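Local coordinates for protein malate dehydrogenase (Pyrococcus horikoshii, PDB 1V9N) that catalyses the NAD-dependent oxidation of (S)-malate to oxaloacetate, as a homodimer of the LDH2/MDH2 oxidoreductase family, at residues Leu250-Asp253 / Ile254-Ile258; Pro292-Glu295 / Phe296-Lys299; Arg318-His322 / Gly323-Phe327; Ile340-Lys343 / Val344-Leu348. All coordinates share one frame; numbering follows the deposited sequence.

Contact 1 of 4, residues Leu250-Asp253 / Ile254-Ile258; sequences LMVD and ILSGI
Met-251, present as selenomethionine, and Leu-255 meet one turn apart on the buried helix 242-258, which closes in a wider pi-type turn over residues 254-258. Their side chains cross obliquely, CG of Met-251 lying 3.9 Å from CD1 of Leu-255. Both also touch Met-148 of strand 144-149, so this side of the helix rests on the mixed beta-sheet of the subunit. Ile-254 is turned to another side. With CG1 beside the backbone N (chi1 -68°), its chain folds back against the preceding turn, CG1 coming within 3.1 Å of Leu-250 O, the same oxygen that accepts the Ile-254 amide at 2.8 Å. Leu-250 packs on Ile-321 of the second subunit, and Ile-254 on Phe-181 of that subunit; an alanine in place of Ile-254 would probably open a gap against Phe-181 and weaken the fit between the subunits. On the Val-252 flank the contact is polar: Ser-256 N reaches Val-252 O at 2.8 Å, and OG of Ser-256 adds a weak bond of 2.9 Å to the same oxygen, one residue thus gripping one carbonyl twice. The buried carboxylate of Asp-253 is satisfied farther afield, by Ser-265, Asn-168 and Asn-150. Its carbonyl marks the wider turn, because Asp-253 O accepts from Ile-258 N, five residues on, at 2.9 Å with an N-H...O angle of 164°.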
loop_
_atom_site.group_PDB
_atom_site.type_symbol
_atom_site.label_atom_id
_atom_site.label_comp_id
_atom_site.label_asym_id
_atom_site.label_seq_id
_atom_site.Cartn_x
_atom_site.Cartn_y
_atom_site.Cartn_z
ATOM N N LEU A 250 -1.922 -3.142 -8.859
ATOM C CA LEU A 250 -2.489 -2.155 -9.777
ATOM C C LEU A 250 -2.229 -0.731 -9.292
ATOM O O LEU A 250 -1.983 0.175 -10.087
ATOM C CB LEU A 250 -3.993 -2.376 -9.935
ATOM C CG LEU A 250 -4.432 -3.691 -10.583
ATOM C CD1 LEU A 250 -5.926 -3.613 -10.897
ATOM C CD2 LEU A 250 -3.633 -3.943 -11.867
HETATM N N MSE A 251 -2.301 -0.534 -7.982
HETATM C CA MSE A 251 -2.040 0.776 -7.404
HETATM C C MSE A 251 -0.659 1.219 -7.871
HETATM O O MSE A 251 -0.476 2.344 -8.327
HETATM C CB MSE A 251 -2.069 0.693 -5.874
HETATM C CG MSE A 251 -1.659 1.977 -5.172
HETATM SE SE MSE A 251 -1.781 1.822 -3.238
HETATM C CE MSE A 251 -0.055 1.064 -2.901
ATOM N N VAL A 252 0.313 0.318 -7.768
ATOM C CA VAL A 252 1.676 0.617 -8.189
ATOM C C VAL A 252 1.750 1.020 -9.666
ATOM O O VAL A 252 2.398 2.012 -10.009
ATOM C CB VAL A 252 2.609 -0.591 -7.962
ATOM C CG1 VAL A 252 3.973 -0.328 -8.595
ATOM C CG2 VAL A 252 2.756 -0.864 -6.484
ATOM N N ASP A 253 1.096 0.252 -10.535
ATOM C CA ASP A 253 1.106 0.542 -11.970
ATOM C C ASP A 253 0.370 1.839 -12.306
ATOM O O ASP A 253 0.739 2.551 -13.238
ATOM C CB ASP A 253 0.476 -0.611 -12.760
ATOM C CG ASP A 253 1.510 -1.462 -13.483
ATOM O OD1 ASP A 253 2.424 -0.893 -14.122
ATOM O OD2 ASP A 253 1.398 -2.699 -13.428
ATOM N N ILE A 254 -0.680 2.138 -11.556
ATOM C CA ILE A 254 -1.442 3.353 -11.793
ATOM C C ILE A 254 -0.599 4.571 -11.401
ATOM O O ILE A 254 -0.541 5.555 -12.136
ATOM C CB ILE A 254 -2.763 3.334 -10.985
ATOM C CG1 ILE A 254 -3.694 2.260 -11.555
ATOM C CG2 ILE A 254 -3.437 4.705 -11.029
ATOM C CD1 ILE A 254 -4.958 2.025 -10.732
ATOM N N LEU A 255 0.075 4.486 -10.256
ATOM C CA LEU A 255 0.903 5.592 -9.779
ATOM C C LEU A 255 2.213 5.726 -10.549
ATOM O O LEU A 255 2.746 6.828 -10.697
ATOM C CB LEU A 255 1.189 5.426 -8.280
ATOM C CG LEU A 255 -0.044 5.523 -7.367
ATOM C CD1 LEU A 255 0.345 5.207 -5.924
ATOM C CD2 LEU A 255 -0.645 6.914 -7.464
ATOM N N SER A 256 2.724 4.605 -11.046
ATOM C CA SER A 256 3.973 4.593 -11.790
ATOM C C SER A 256 3.796 4.676 -13.305
ATOM O O SER A 256 4.134 5.678 -13.922
ATOM C CB SER A 256 4.766 3.320 -11.464
ATOM O OG SER A 256 5.062 3.236 -10.081
ATOM N N GLY A 257 3.266 3.607 -13.892
ATOM C CA GLY A 257 3.103 3.541 -15.333
ATOM C C GLY A 257 2.037 4.383 -16.002
ATOM O O GLY A 257 2.317 5.031 -17.015
ATOM N N ILE A 258 0.825 4.378 -15.460
ATOM C CA ILE A 258 -0.266 5.143 -16.059
ATOM C C ILE A 258 -0.123 6.658 -15.862
ATOM O O ILE A 258 -0.194 7.429 -16.824
ATOM C CB ILE A 258 -1.641 4.703 -15.499
ATOM C CG1 ILE A 258 -1.814 3.187 -15.642
ATOM C CG2 ILE A 258 -2.758 5.410 -16.263
ATOM C CD1 ILE A 258 -1.740 2.691 -17.086
#

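Contact 2 of 4, residues Pro292-Glu295 / Phe296-Lys299; sequences PLEE and FKEK
Leu-293 O takes the amide of Lys-297 in the shortest bond here, 2.8 Å from Lys-297 N, a nearly straight bond (N-H...O 169°) between residues one helical turn apart. Their side chains then run over one another. Lys-297 starts with CG beside the backbone N (chi1 -66°) and stays extended to its end, a course that carries it back along the helix toward the first turn. Its CE rests on the branch point of Leu-293, 3.6 Å from CG, with CD2 of Leu-293 only slightly farther at 3.8 Å. The ammonium group continues to Glu-294, whose chain bends at its second torsion and brings OE2 to 3.7 Å from Lys-297 NZ, a long salt bridge. This is the opening turn of helix 293-308, with Pro-292 at the N-cap position and Pro-292 O receiving Phe-296 N at 3.0 Å. A serine in place of Lys-297 would probably leave the Glu-294 carboxylate without its cationic mate and uncover the side of Leu-293 on which CE rests. Phe-296 leads away from this exposed flank: its side chain packs on Ile-287 and Ile-291, and on Ile-258 of the second subunit. Glu-298 likewise finds its mate outside the turn, in a salt bridge from OE1 to Lys-177. At the far end of the pattern Lys-299 N reaches Glu-295 O at 2.9 Å.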
loop_
_atom_site.group_PDB
_atom_site.type_symbol
_atom_site.label_atom_id
_atom_site.label_comp_id
_atom_site.label_asym_id
_atom_site.label_seq_id
_atom_site.Cartn_x
_atom_site.Cartn_y
_atom_site.Cartn_z
ATOM N N PRO A 292 7.618 17.982 15.181
ATOM C CA PRO A 292 9.065 17.931 15.402
ATOM C C PRO A 292 9.599 16.534 15.109
ATOM O O PRO A 292 9.023 15.535 15.551
ATOM C CB PRO A 292 9.203 18.322 16.871
ATOM C CG PRO A 292 8.059 19.296 17.058
ATOM C CD PRO A 292 6.924 18.591 16.333
ATOM N N LEU A 293 10.693 16.463 14.357
ATOM C CA LEU A 293 11.278 15.177 14.005
ATOM C C LEU A 293 11.639 14.357 15.244
ATOM O O LEU A 293 11.407 13.147 15.289
ATOM C CB LEU A 293 12.524 15.380 13.132
ATOM C CG LEU A 293 13.281 14.095 12.776
ATOM C CD1 LEU A 293 12.337 13.121 12.087
ATOM C CD2 LEU A 293 14.464 14.413 11.882
ATOM N N GLU A 294 12.203 15.009 16.258
ATOM C CA GLU A 294 12.571 14.276 17.462
ATOM C C GLU A 294 11.346 13.672 18.143
ATOM O O GLU A 294 11.437 12.604 18.741
ATOM C CB GLU A 294 13.350 15.172 18.431
ATOM C CG GLU A 294 14.787 15.471 17.972
ATOM C CD GLU A 294 15.608 14.210 17.695
ATOM O OE1 GLU A 294 15.726 13.357 18.604
ATOM O OE2 GLU A 294 16.145 14.072 16.571
ATOM N N GLU A 295 10.202 14.348 18.051
ATOM C CA GLU A 295 8.962 13.827 18.638
ATOM C C GLU A 295 8.516 12.627 17.814
ATOM O O GLU A 295 8.093 11.606 18.352
ATOM C CB GLU A 295 7.854 14.885 18.618
ATOM C CG GLU A 295 7.906 15.874 19.764
ATOM C CD GLU A 295 6.781 16.887 19.698
ATOM O OE1 GLU A 295 5.609 16.465 19.550
ATOM O OE2 GLU A 295 7.068 18.102 19.797
ATOM N N PHE A 296 8.602 12.770 16.498
ATOM C CA PHE A 296 8.240 11.692 15.592
ATOM C C PHE A 296 9.067 10.449 15.936
ATOM O O PHE A 296 8.525 9.361 16.114
ATOM C CB PHE A 296 8.532 12.101 14.141
ATOM C CG PHE A 296 8.185 11.039 13.131
ATOM C CD1 PHE A 296 6.934 11.019 12.529
ATOM C CD2 PHE A 296 9.101 10.044 12.805
ATOM C CE1 PHE A 296 6.593 10.021 11.611
ATOM C CE2 PHE A 296 8.774 9.041 11.891
ATOM C CZ PHE A 296 7.514 9.030 11.293
ATOM N N LYS A 297 10.385 10.620 16.027
ATOM C CA LYS A 297 11.276 9.499 16.324
ATOM C C LYS A 297 10.954 8.845 17.656
ATOM O O LYS A 297 10.943 7.619 17.767
ATOM C CB LYS A 297 12.736 9.952 16.322
ATOM C CG LYS A 297 13.257 10.398 14.969
ATOM C CD LYS A 297 14.728 10.764 15.082
ATOM C CE LYS A 297 15.301 11.228 13.756
ATOM N NZ LYS A 297 16.729 11.636 13.902
ATOM N N GLU A 298 10.692 9.663 18.667
ATOM C CA GLU A 298 10.357 9.128 19.977
ATOM C C GLU A 298 9.092 8.277 19.878
ATOM O O GLU A 298 9.077 7.125 20.293
ATOM C CB GLU A 298 10.130 10.266 20.974
ATOM C CG GLU A 298 10.019 9.811 22.413
ATOM C CD GLU A 298 11.281 9.123 22.900
ATOM O OE1 GLU A 298 12.364 9.747 22.841
ATOM O OE2 GLU A 298 11.189 7.959 23.343
ATOM N N LYS A 299 8.035 8.843 19.305
ATOM C CA LYS A 299 6.779 8.120 19.186
ATOM C C LYS A 299 6.827 6.836 18.364
ATOM O O LYS A 299 6.262 5.816 18.774
ATOM C CB LYS A 299 5.693 9.048 18.640
ATOM C CG LYS A 299 5.319 10.167 19.598
ATOM C CD LYS A 299 4.882 9.607 20.944
ATOM C CE LYS A 299 4.458 10.713 21.893
ATOM N NZ LYS A 299 4.000 10.149 23.198
#

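Contact 3 of 4, residues Arg318-His322 / Gly323-Phe327; sequences RIWIH and GEKGF. With NDP (NADPH dihydro-nicotinamide-adenine-dinucleotide phosphate), chain B.
The extended chain of Lys-325 lies over one face of the Trp-320 indole where a type II beta turn, Ile-321 to Glu-324, leads into helix 324-336 and forms part of the NADPH pocket. Here the packing is tight. Lys-325 CE is 3.7 Å from the centroid of the five-membered ring in a CH-pi contact, while CD of Arg-318 lies against the opposite indole face and the guanidinium stacks over Trp-320 CZ3. Lys-325 NZ joins in as a cation-pi partner and donates to N7A of the adenine at 3.2 Å, with Glu-238 of the second subunit as its salt-bridge mate. Glu-324 CG fills in at the indole edge, its carboxylate almost perpendicular to the ring. OE1 receives Ile-321 N at 3.1 Å on its anti side, somewhat out of the carboxylate plane, and pairs with Lys-308; OE2 turns to Arg-318. That ion pair is the slacker element: NH2 of the partly exposed arginine meets Glu-324 OE2 at 3.2 Å from above the carboxylate plane, in a bent bond (144°). Toward the cofactor, the His-322 ring lays one face against adenine N3A, its NE2 bonded to His-243 O of the second subunit. A water takes the N-H of Lys-325 and lies within bonding distance of Ile-321 O and O1X, though it has more acceptors in reach than protons to give. Gly-323, at the N-cap, has a phi of 103°, at which a side chain would strike the His-322 carbonyl. Its N bonds to O2B, and Gly-326 N donates to O1X at 2.8 Å, nearly straight at 167°.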
loop_
_atom_site.group_PDB
_atom_site.type_symbol
_atom_site.label_atom_id
_atom_site.label_comp_id
_atom_site.label_asym_id
_atom_site.label_seq_id
_atom_site.Cartn_x
_atom_site.Cartn_y
_atom_site.Cartn_z
ATOM N N ARG A 318 10.447 -14.452 18.281
ATOM C CA ARG A 318 10.556 -13.018 18.349
ATOM C C ARG A 318 9.621 -12.343 17.386
ATOM O O ARG A 318 9.230 -12.928 16.384
ATOM C CB ARG A 318 12.025 -12.780 18.027
ATOM C CG ARG A 318 12.450 -11.422 17.722
ATOM C CD ARG A 318 13.905 -11.534 17.345
ATOM N NE ARG A 318 14.499 -10.214 17.276
ATOM C CZ ARG A 318 15.802 -9.988 17.191
ATOM N NH1 ARG A 318 16.646 -11.005 17.165
ATOM N NH2 ARG A 318 16.264 -8.746 17.138
ATOM N N ILE A 319 9.247 -11.123 17.722
ATOM C CA ILE A 319 8.394 -10.320 16.854
ATOM C C ILE A 319 9.366 -9.303 16.272
ATOM O O ILE A 319 9.992 -8.542 17.012
ATOM C CB ILE A 319 7.290 -9.586 17.647
ATOM C CG1 ILE A 319 6.290 -10.604 18.204
ATOM C CG2 ILE A 319 6.586 -8.582 16.745
ATOM C CD1 ILE A 319 5.229 -10.008 19.107
ATOM N N TRP A 320 9.538 -9.332 14.958
ATOM C CA TRP A 320 10.453 -8.402 14.298
ATOM C C TRP A 320 9.713 -7.162 13.809
ATOM O O TRP A 320 8.485 -7.158 13.704
ATOM C CB TRP A 320 11.110 -9.049 13.074
ATOM C CG TRP A 320 11.896 -10.293 13.338
ATOM C CD1 TRP A 320 11.424 -11.574 13.375
ATOM C CD2 TRP A 320 13.308 -10.377 13.567
ATOM N NE1 TRP A 320 12.455 -12.450 13.609
ATOM C CE2 TRP A 320 13.621 -11.744 13.733
ATOM C CE3 TRP A 320 14.337 -9.431 13.651
ATOM C CZ2 TRP A 320 14.926 -12.189 13.975
ATOM C CZ3 TRP A 320 15.637 -9.874 13.893
ATOM C CH2 TRP A 320 15.917 -11.245 14.053
ATOM N N ILE A 321 10.475 -6.114 13.514
ATOM C CA ILE A 321 9.919 -4.886 12.965
ATOM C C ILE A 321 10.499 -4.861 11.554
ATOM O O ILE A 321 11.623 -5.310 11.332
ATOM C CB ILE A 321 10.365 -3.623 13.749
ATOM C CG1 ILE A 321 9.600 -2.400 13.235
ATOM C CG2 ILE A 321 11.857 -3.388 13.581
ATOM C CD1 ILE A 321 8.097 -2.523 13.373
ATOM N N HIS A 322 9.737 -4.357 10.595
ATOM C CA HIS A 322 10.208 -4.334 9.219
ATOM C C HIS A 322 11.531 -3.619 9.017
ATOM O O HIS A 322 11.708 -2.464 9.408
ATOM C CB HIS A 322 9.113 -3.762 8.328
ATOM C CG HIS A 322 7.827 -4.514 8.449
ATOM N ND1 HIS A 322 7.036 -4.444 9.574
ATOM C CD2 HIS A 322 7.250 -5.433 7.640
ATOM C CE1 HIS A 322 6.029 -5.291 9.456
ATOM N NE2 HIS A 322 6.136 -5.904 8.291
ATOM N N GLY A 323 12.470 -4.342 8.416
ATOM C CA GLY A 323 13.789 -3.798 8.159
ATOM C C GLY A 323 14.822 -4.322 9.144
ATOM O O GLY A 323 16.021 -4.294 8.866
ATOM N N GLU A 324 14.353 -4.806 10.291
ATOM C CA GLU A 324 15.236 -5.318 11.333
ATOM C C GLU A 324 16.115 -6.492 10.897
ATOM O O GLU A 324 17.331 -6.443 11.073
ATOM C CB GLU A 324 14.414 -5.700 12.568
ATOM C CG GLU A 324 15.241 -6.200 13.737
ATOM C CD GLU A 324 14.444 -6.259 15.025
ATOM O OE1 GLU A 324 13.233 -6.551 14.964
ATOM O OE2 GLU A 324 15.036 -6.019 16.099
ATOM N N LYS A 325 15.512 -7.544 10.348
ATOM C CA LYS A 325 16.288 -8.695 9.881
ATOM C C LYS A 325 17.372 -8.229 8.915
ATOM O O LYS A 325 18.532 -8.616 9.035
ATOM C CB LYS A 325 15.398 -9.704 9.150
ATOM C CG LYS A 325 14.474 -10.529 10.028
ATOM C CD LYS A 325 13.642 -11.461 9.159
ATOM C CE LYS A 325 12.706 -12.323 9.973
ATOM N NZ LYS A 325 11.857 -13.190 9.099
ATOM N N GLY A 326 16.978 -7.398 7.953
ATOM C CA GLY A 326 17.916 -6.892 6.966
ATOM C C GLY A 326 19.100 -6.143 7.548
ATOM O O GLY A 326 20.241 -6.364 7.135
ATOM N N PHE A 327 18.839 -5.248 8.497
ATOM C CA PHE A 327 19.908 -4.478 9.116
ATOM C C PHE A 327 20.855 -5.372 9.912
ATOM O O PHE A 327 22.065 -5.135 9.936
ATOM C CB PHE A 327 19.331 -3.383 10.013
ATOM C CG PHE A 327 18.957 -2.127 9.269
ATOM C CD1 PHE A 327 19.906 -1.443 8.512
ATOM C CD2 PHE A 327 17.661 -1.624 9.330
ATOM C CE1 PHE A 327 19.572 -0.277 7.824
ATOM C CE2 PHE A 327 17.314 -0.459 8.647
ATOM C CZ PHE A 327 18.269 0.216 7.894
HETATM P PA NDP B . 10.298 -10.137 2.098
HETATM O O1A NDP B . 11.663 -10.597 2.186
HETATM O O2A NDP B . 9.109 -11.040 2.288
HETATM O O5B NDP B . 10.163 -8.862 3.122
HETATM C C5B NDP B . 8.926 -8.138 3.259
HETATM C C4B NDP B . 9.216 -7.012 4.269
HETATM O O4B NDP B . 8.814 -7.553 5.540
HETATM C C3B NDP B . 10.637 -6.552 4.442
HETATM O O3B NDP B . 10.616 -5.108 4.654
HETATM C C2B NDP B . 11.177 -7.253 5.638
HETATM O O2B NDP B . 12.269 -6.633 6.339
HETATM C C1B NDP B . 9.924 -7.456 6.432
HETATM N N9A NDP B . 9.882 -8.706 7.241
HETATM C C8A NDP B . 10.370 -10.005 6.924
HETATM N N7A NDP B . 10.118 -10.853 7.895
HETATM C C5A NDP B . 9.466 -10.151 8.867
HETATM C C6A NDP B . 8.918 -10.472 10.150
HETATM N N6A NDP B . 8.997 -11.721 10.621
HETATM N N1A NDP B . 8.304 -9.491 10.900
HETATM C C2A NDP B . 8.214 -8.207 10.423
HETATM N N3A NDP B . 8.694 -7.807 9.227
HETATM C C4A NDP B . 9.315 -8.833 8.489
HETATM O O3 NDP B . 9.996 -9.341 0.777
HETATM P PN NDP B . 9.933 -9.608 -0.785
HETATM O O1N NDP B . 8.560 -9.299 -1.172
HETATM O O2N NDP B . 10.391 -11.034 -0.899
HETATM O O5D NDP B . 11.005 -8.558 -1.315
HETATM C C5D NDP B . 12.003 -8.891 -2.321
HETATM C C4D NDP B . 12.907 -7.639 -2.637
HETATM O O4D NDP B . 12.904 -7.486 -4.045
HETATM C C3D NDP B . 12.441 -6.272 -2.076
HETATM O O3D NDP B . 13.595 -5.578 -1.585
HETATM C C2D NDP B . 11.749 -5.573 -3.233
HETATM O O2D NDP B . 11.828 -4.168 -3.113
HETATM C C1D NDP B . 12.516 -6.169 -4.443
HETATM N N1N NDP B . 11.708 -6.265 -5.688
HETATM C C2N NDP B . 12.130 -5.454 -6.778
HETATM C C3N NDP B . 11.352 -5.549 -8.005
HETATM C C7N NDP B . 11.742 -4.746 -9.169
HETATM O O7N NDP B . 11.135 -4.778 -10.246
HETATM N N7N NDP B . 12.814 -3.912 -9.100
HETATM C C4N NDP B . 10.236 -6.441 -8.034
HETATM C C5N NDP B . 9.839 -7.219 -6.955
HETATM C C6N NDP B . 10.577 -7.139 -5.776
HETATM P P2B NDP B . 13.769 -7.019 6.220
HETATM O O1X NDP B . 14.217 -6.955 7.620
HETATM O O2X NDP B . 14.486 -6.020 5.368
HETATM O O3X NDP B . 13.897 -8.424 5.640
HETATM O O HOH W 1 12.487 -7.761 9.580
#

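Contact 4 of 4, residues Ile340-Lys343 / Val344-Leu348; sequences IYRK and VLEEL
Ile-340 and Val-344 meet through methyl groups, CG2 of the one 3.9 Å from CG1 of the other, their side chains crossing at about a right angle. The isoleucine methyl is a bump set into the shallow hollow between Val-344 and Leu-345, since it also lies 4.3 Å from CB of Leu-345. Val-344 is placed to present a methyl to each of two neighbours: with CG1 anti to the amide nitrogen (chi1 174°), that methyl turns to Ile-340 and CG2 is left to lodge against CB of Tyr-341, again at 3.9 Å. The ring of Tyr-341 offers one face to the start of the Arg-342 side chain. CG of Arg-342 sits in the crowded position between backbone N and carbonyl carbon (chi1 48°), and is thereby held 3.7 Å above the plane of the Tyr-341 ring, over its centre. Beyond this, a bend at the third torsion lets the Arg-342 side chain run beside that of Glu-346, both pointing the same way, so that NH2 of Arg-342 and OE1 of Glu-346 form a salt bridge of 3.2 Å with the two flat groups nearly perpendicular. Tyr-11 meets the tyrosine ring edge-to-face, while Leu-19 and Val-14 pack against Ile-340. Backbone bonds, beginning with Leu-345 N to Tyr-341 O at 3.2 Å, wind the chain into its first turn. The arrangement is that of a strand passing directly into a helix: Tyr-341 ends strand 338-341, paired antiparallel with strand 11-14, and serves as N-cap of helix 342-355.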
loop_
_atom_site.group_PDB
_atom_site.type_symbol
_atom_site.label_atom_id
_atom_site.label_comp_id
_atom_site.label_asym_id
_atom_site.label_seq_id
_atom_site.Cartn_x
_atom_site.Cartn_y
_atom_site.Cartn_z
ATOM N N ILE A 340 28.324 -15.323 -1.212
ATOM C CA ILE A 340 27.886 -15.416 -2.598
ATOM C C ILE A 340 27.885 -16.874 -3.036
ATOM O O ILE A 340 28.889 -17.573 -2.899
ATOM C CB ILE A 340 28.815 -14.614 -3.535
ATOM C CG1 ILE A 340 28.819 -13.140 -3.122
ATOM C CG2 ILE A 340 28.356 -14.765 -4.980
ATOM C CD1 ILE A 340 29.704 -12.261 -3.978
ATOM N N TYR A 341 26.752 -17.326 -3.558
ATOM C CA TYR A 341 26.600 -18.699 -4.014
ATOM C C TYR A 341 27.763 -19.103 -4.920
ATOM O O TYR A 341 28.462 -18.248 -5.468
ATOM C CB TYR A 341 25.268 -18.841 -4.755
ATOM C CG TYR A 341 24.865 -20.264 -5.073
ATOM C CD1 TYR A 341 24.741 -21.218 -4.061
ATOM C CD2 TYR A 341 24.577 -20.649 -6.381
ATOM C CE1 TYR A 341 24.337 -22.521 -4.347
ATOM C CE2 TYR A 341 24.171 -21.948 -6.677
ATOM C CZ TYR A 341 24.053 -22.879 -5.655
ATOM O OH TYR A 341 23.650 -24.162 -5.947
ATOM N N ARG A 342 27.967 -20.408 -5.071
ATOM C CA ARG A 342 29.049 -20.934 -5.898
ATOM C C ARG A 342 28.879 -20.621 -7.382
ATOM O O ARG A 342 29.743 -19.991 -7.990
ATOM C CB ARG A 342 29.173 -22.451 -5.704
ATOM C CG ARG A 342 27.852 -23.208 -5.785
ATOM C CD ARG A 342 28.037 -24.727 -5.724
ATOM N NE ARG A 342 28.472 -25.299 -7.000
ATOM C CZ ARG A 342 29.711 -25.234 -7.481
ATOM N NH1 ARG A 342 30.671 -24.624 -6.795
ATOM N NH2 ARG A 342 29.990 -25.772 -8.660
ATOM N N LYS A 343 27.767 -21.064 -7.959
ATOM C CA LYS A 343 27.494 -20.839 -9.374
ATOM C C LYS A 343 27.465 -19.361 -9.752
ATOM O O LYS A 343 27.835 -18.991 -10.868
ATOM C CB LYS A 343 26.167 -21.494 -9.766
ATOM C CG LYS A 343 26.186 -23.012 -9.726
ATOM C CD LYS A 343 24.856 -23.591 -10.185
ATOM C CE LYS A 343 24.891 -25.111 -10.203
ATOM N NZ LYS A 343 23.597 -25.689 -10.661
ATOM N N VAL A 344 27.016 -18.518 -8.826
ATOM C CA VAL A 344 26.949 -17.085 -9.080
ATOM C C VAL A 344 28.353 -16.500 -9.145
ATOM O O VAL A 344 28.648 -15.660 -9.999
ATOM C CB VAL A 344 26.145 -16.356 -7.981
ATOM C CG1 VAL A 344 26.217 -14.846 -8.189
ATOM C CG2 VAL A 344 24.700 -16.824 -8.009
ATOM N N LEU A 345 29.217 -16.950 -8.239
ATOM C CA LEU A 345 30.594 -16.477 -8.194
ATOM C C LEU A 345 31.318 -16.830 -9.495
ATOM O O LEU A 345 32.131 -16.052 -9.992
ATOM C CB LEU A 345 31.327 -17.102 -7.008
ATOM C CG LEU A 345 32.739 -16.582 -6.733
ATOM C CD1 LEU A 345 32.694 -15.097 -6.417
ATOM C CD2 LEU A 345 33.344 -17.352 -5.569
ATOM N N GLU A 346 31.016 -18.009 -10.036
ATOM C CA GLU A 346 31.622 -18.461 -11.287
ATOM C C GLU A 346 31.156 -17.518 -12.388
ATOM O O GLU A 346 31.938 -17.072 -13.227
ATOM C CB GLU A 346 31.173 -19.892 -11.606
ATOM C CG GLU A 346 31.631 -20.938 -10.591
ATOM C CD GLU A 346 30.984 -22.303 -10.809
ATOM O OE1 GLU A 346 31.380 -23.266 -10.116
ATOM O OE2 GLU A 346 30.078 -22.413 -11.665
ATOM N N GLU A 347 29.864 -17.220 -12.361
ATOM C CA GLU A 347 29.229 -16.332 -13.322
ATOM C C GLU A 347 29.893 -14.954 -13.329
ATOM O O GLU A 347 30.155 -14.389 -14.389
ATOM C CB GLU A 347 27.746 -16.216 -12.969
ATOM C CG GLU A 347 26.931 -15.233 -13.797
ATOM C CD GLU A 347 25.482 -15.178 -13.339
ATOM O OE1 GLU A 347 24.772 -16.199 -13.485
ATOM O OE2 GLU A 347 25.055 -14.123 -12.821
ATOM N N LEU A 348 30.175 -14.422 -12.145
ATOM C CA LEU A 348 30.804 -13.110 -12.030
ATOM C C LEU A 348 32.231 -13.094 -12.571
ATOM O O LEU A 348 32.665 -12.104 -13.157
ATOM C CB LEU A 348 30.802 -12.642 -10.568
ATOM C CG LEU A 348 29.427 -12.447 -9.923
ATOM C CD1 LEU A 348 29.596 -11.926 -8.502
ATOM C CD2 LEU A 348 28.604 -11.472 -10.752
#

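In the fold
Within one chain the four contacts stand apart, yet the dimer brings three of them together. Contact 1 lies about 28 Å from contact 3 and 32 Å from contact 2, centre to centre, but contact 1 of one chain packs against contacts 2 and 3 of the other, through Ile-258 on Phe-296 of the second subunit and Leu-250 on its Ile-321. Contact 3 holds the adenine end of the NADPH pocket, and the side chain of Leu-250 is about 7 Å from a bound cofactor. Contact 4, about 44 Å from contact 2 between centres and across the chain's centre from it, touches no other protein chain of the assembly.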